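Local coordinates for DesE (Streptomyces coelicolor, PDB 6ENK), which binds the iron complex of the hydroxamate siderophore desferrioxamine B and probably delivers it for uptake as the solute-binding lipoprotein of an ABC-type importer, at the desferrioxamine B site. Numbering follows the deposited sequence.

The desferrioxamine B site. Residues 98, 119, 126, 205, 212, 214, 219, 246-247, 266, 268, 270, 296, 298. With BJ5 (desferrioxamine B), chain B.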
# COMPACT_ATOMS: atom_id res chain seq x y z
N TRP A 98 2.99 -5.27 -11.19
CA TRP A 98 1.62 -4.77 -11.30
C TRP A 98 1.10 -5.04 -12.73
O TRP A 98 1.86 -4.99 -13.70
CB TRP A 98 1.56 -3.28 -10.98
CG TRP A 98 0.18 -2.70 -11.12
CD1 TRP A 98 -0.77 -2.57 -10.14
CD2 TRP A 98 -0.39 -2.18 -12.31
NE1 TRP A 98 -1.91 -2.01 -10.67
CE2 TRP A 98 -1.70 -1.76 -12.00
CE3 TRP A 98 0.06 -2.07 -13.63
CZ2 TRP A 98 -2.56 -1.20 -12.95
CZ3 TRP A 98 -0.78 -1.51 -14.57
CH2 TRP A 98 -2.08 -1.09 -14.22
N PHE A 119 -8.75 1.30 -6.25
CA PHE A 119 -8.27 2.66 -6.11
C PHE A 119 -9.18 3.71 -6.72
O PHE A 119 -8.78 4.86 -6.84
CB PHE A 119 -6.88 2.77 -6.71
CG PHE A 119 -5.80 2.21 -5.84
CD1 PHE A 119 -5.55 0.83 -5.82
CD2 PHE A 119 -5.04 3.05 -5.01
CE1 PHE A 119 -4.53 0.31 -5.03
CE2 PHE A 119 -4.02 2.53 -4.22
CZ PHE A 119 -3.77 1.15 -4.23
N TRP A 126 -7.61 -3.80 -8.84
CA TRP A 126 -6.23 -3.36 -8.92
C TRP A 126 -5.36 -4.50 -9.38
O TRP A 126 -5.47 -5.62 -8.86
CB TRP A 126 -5.79 -2.88 -7.55
CG TRP A 126 -4.40 -2.35 -7.42
CD1 TRP A 126 -3.40 -2.90 -6.67
CD2 TRP A 126 -3.88 -1.15 -7.98
NE1 TRP A 126 -2.27 -2.11 -6.75
CE2 TRP A 126 -2.54 -1.03 -7.55
CE3 TRP A 126 -4.40 -0.17 -8.83
CZ2 TRP A 126 -1.74 0.04 -7.90
CZ3 TRP A 126 -3.61 0.90 -9.19
CH2 TRP A 126 -2.29 0.99 -8.74
N SER A 205 7.85 10.02 -5.10
CA SER A 205 8.04 8.78 -5.87
C SER A 205 8.90 9.14 -7.07
O SER A 205 8.60 10.13 -7.77
CB SER A 205 6.67 8.21 -6.30
OG SER A 205 6.81 6.98 -7.02
N TYR A 212 7.36 12.50 -8.69
CA TYR A 212 5.97 12.74 -8.36
C TYR A 212 5.79 13.13 -6.91
O TYR A 212 6.31 12.45 -6.03
CB TYR A 212 5.17 11.48 -8.61
CG TYR A 212 5.33 10.92 -9.99
CD1 TYR A 212 4.64 11.46 -11.05
CD2 TYR A 212 6.17 9.82 -10.24
CE1 TYR A 212 4.75 10.94 -12.32
CE2 TYR A 212 6.28 9.29 -11.52
CZ TYR A 212 5.55 9.86 -12.55
OH TYR A 212 5.61 9.38 -13.82
N SER A 214 2.99 13.49 -4.02
CA SER A 214 1.64 13.16 -3.65
C SER A 214 1.11 14.21 -2.67
O SER A 214 1.84 14.67 -1.79
CB SER A 214 1.56 11.76 -3.04
OG SER A 214 1.79 10.76 -4.02
N SER A 219 -5.19 9.13 -0.70
CA SER A 219 -4.33 8.02 -0.25
C SER A 219 -4.72 7.60 1.17
O SER A 219 -4.81 8.45 2.06
CB SER A 219 -2.86 8.42 -0.27
OG SER A 219 -2.36 8.54 -1.60
N TRP A 246 -4.62 13.05 -7.41
CA TRP A 246 -3.67 12.18 -6.69
C TRP A 246 -2.29 12.81 -6.44
O TRP A 246 -1.86 12.92 -5.28
CB TRP A 246 -3.49 10.85 -7.44
CG TRP A 246 -4.63 9.86 -7.26
CD1 TRP A 246 -5.71 9.69 -8.09
CD2 TRP A 246 -4.79 8.90 -6.20
NE1 TRP A 246 -6.54 8.70 -7.60
CE2 TRP A 246 -5.99 8.20 -6.45
CE3 TRP A 246 -4.02 8.57 -5.06
CZ2 TRP A 246 -6.45 7.18 -5.60
CZ3 TRP A 246 -4.47 7.55 -4.22
CH2 TRP A 246 -5.68 6.86 -4.50
N PHE A 247 -1.62 13.24 -7.52
CA PHE A 247 -0.27 13.73 -7.41
C PHE A 247 0.05 14.76 -8.48
O PHE A 247 -0.66 14.89 -9.48
CB PHE A 247 0.75 12.57 -7.42
CG PHE A 247 0.68 11.69 -8.65
CD1 PHE A 247 1.37 12.03 -9.81
CD2 PHE A 247 -0.06 10.50 -8.64
CE1 PHE A 247 1.32 11.20 -10.97
CE2 PHE A 247 -0.11 9.67 -9.77
CZ PHE A 247 0.58 10.03 -10.94
N ASP A 266 8.22 6.51 -2.05
CA ASP A 266 7.63 5.31 -2.59
C ASP A 266 8.65 4.14 -2.68
O ASP A 266 9.73 4.27 -3.27
CB ASP A 266 7.07 5.66 -3.97
CG ASP A 266 6.17 4.61 -4.58
OD1 ASP A 266 5.99 3.47 -4.09
OD2 ASP A 266 5.58 4.99 -5.61
N ARG A 268 7.85 0.96 -3.90
CA ARG A 268 7.35 -0.10 -4.77
C ARG A 268 8.32 -0.41 -5.92
O ARG A 268 9.10 0.44 -6.35
CB ARG A 268 5.96 0.26 -5.31
CG ARG A 268 4.89 0.30 -4.20
CD ARG A 268 3.53 0.75 -4.69
NE ARG A 268 3.65 2.08 -5.27
CZ ARG A 268 2.91 2.58 -6.26
NH1 ARG A 268 1.88 1.93 -6.77
NH2 ARG A 268 3.20 3.81 -6.69
N SER A 270 7.98 -0.62 -9.02
CA SER A 270 7.92 0.21 -10.23
C SER A 270 8.76 1.51 -10.15
O SER A 270 8.83 2.25 -11.12
CB SER A 270 6.46 0.54 -10.53
OG SER A 270 5.79 0.99 -9.36
N ARG A 296 8.12 5.45 2.14
CA ARG A 296 6.67 5.43 2.20
C ARG A 296 6.21 4.18 1.51
O ARG A 296 6.75 3.84 0.44
CB ARG A 296 6.09 6.60 1.43
CG ARG A 296 4.56 6.59 1.43
CD ARG A 296 3.98 7.64 0.52
NE ARG A 296 2.55 7.37 0.42
CZ ARG A 296 1.73 7.76 -0.55
NH1 ARG A 296 2.16 8.46 -1.60
NH2 ARG A 296 0.45 7.39 -0.50
N PRO A 298 3.09 3.43 -0.44
CA PRO A 298 1.78 3.91 -0.95
C PRO A 298 0.69 2.85 -1.11
O PRO A 298 -0.48 3.19 -1.24
CB PRO A 298 2.13 4.55 -2.32
CG PRO A 298 3.59 4.72 -2.32
CD PRO A 298 4.15 3.64 -1.44
FE BJ5 B . 0.63 4.65 -9.67
O11 BJ5 B . 1.73 3.06 -10.08
O12 BJ5 B . -0.83 3.77 -10.70
O21 BJ5 B . -0.53 6.19 -9.27
O22 BJ5 B . -0.12 3.85 -8.03
O31 BJ5 B . 2.13 5.52 -8.70
O32 BJ5 B . 1.41 5.51 -11.30
N11 BJ5 B . 0.86 2.21 -10.56
C11 BJ5 B . -0.39 2.62 -11.12
C12 BJ5 B . -1.27 1.82 -12.03
C13 BJ5 B . -2.11 2.70 -12.96
C14 BJ5 B . -3.47 3.05 -12.39
O13 BJ5 B . -4.48 2.42 -12.70
N12 BJ5 B . -3.52 4.10 -11.58
C15 BJ5 B . -4.77 4.80 -11.24
C16 BJ5 B . -5.15 4.66 -9.79
C18 BJ5 B . -3.57 6.46 -8.88
C17 BJ5 B . -4.08 5.04 -8.79
C19 BJ5 B . -2.40 6.74 -7.96
N21 BJ5 B . -1.25 5.86 -8.23
C21 BJ5 B . -0.93 4.70 -7.44
C22 BJ5 B . -1.53 4.30 -6.13
C23 BJ5 B . -0.54 4.35 -4.97
C24 BJ5 B . -0.02 5.73 -4.69
O23 BJ5 B . -0.63 6.51 -3.98
N22 BJ5 B . 1.14 6.06 -5.25
C25 BJ5 B . 1.91 7.26 -4.94
C26 BJ5 B . 2.91 7.57 -6.01
C27 BJ5 B . 2.31 8.19 -7.26
C28 BJ5 B . 3.27 8.38 -8.42
C29 BJ5 B . 3.83 7.08 -9.00
N31 BJ5 B . 2.77 6.24 -9.58
C31 BJ5 B . 2.41 6.31 -10.95
C32 BJ5 B . 3.04 7.22 -11.97
C39 BJ5 B . 1.26 0.81 -10.55
C40 BJ5 B . 2.44 0.54 -11.45
C41 BJ5 B . 2.40 1.28 -12.78
C42 BJ5 B . 2.69 0.44 -14.02
C43 BJ5 B . 4.10 0.59 -14.55
N44 BJ5 B . 5.10 0.84 -13.51
O HOH W 1 -2.13 5.39 -1.81
O HOH W 2 4.41 3.24 -10.13
O HOH W 3 -0.54 8.82 -3.14
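Desferrioxamine B wraps its three hydroxamates around one iron in the cleft of a periplasmic-binding-protein fold. At the amine end, N44 is in van der Waals contact with CB of Ser270 (3.3 Å), whose OG reaches the first hydroxamate oxygen O11 through a water. The pentyl chain runs back across the indole of Trp98. C39 sits over the five-membered ring of Trp98, while C12, beyond the first hydroxamate, lies over the six-membered ring, 3.4 Å from CZ2. The NE1 edge of Trp98 points onto one face of Trp126 and Phe119 CE1 onto the other, so this indole is held between two aromatic neighbours; its CH2 tip reaches C11 of the first hydroxamate at 3.5 Å, with O12 at its edge. The next pentyl linker lays C18 over the five-membered ring of Trp246, and past the second hydroxamate, succinyl carbon C22 meets Phe119 CE2 at the ring's rim.

Arg268 spans the second and third hydroxamates end-on: NH1 donates to O22 at 3.0 Å, tilted 22° from the guanidinium plane, and NH2 reaches ahead to O31, in that plane, at 2.9 Å. Its chain, bent at chi3 (-59°), brings the guanidinium to both ligand and Asp266. Asp266 receives NE on OD1 and NH2 on OD2 through syn lone pairs; this side-on grip sets the turn of the guanidinium, and Ser205 OG donates to the anti lone pair of OD2 to hold the carboxylate in place. An alanine at Arg268 would remove both donors to the hydroxamates and would probably leave the Asp266 carboxylate poorly compensated and the iron complex less firmly oriented.

The second amide packs through C24 against Pro298 CB (3.4 Å), and its carbonyl O23 reaches Ser214, Ser219 and Arg296 through water. Farther on, C28 stands over the centre of the Phe247 ring, and the terminal acetyl methyl C32 rests on the Tyr212 face near its rim. Aromatic faces and Arg268 together probably let DesE capture the ferric siderophore in this ligand-binding cleft for hand-over to an importer.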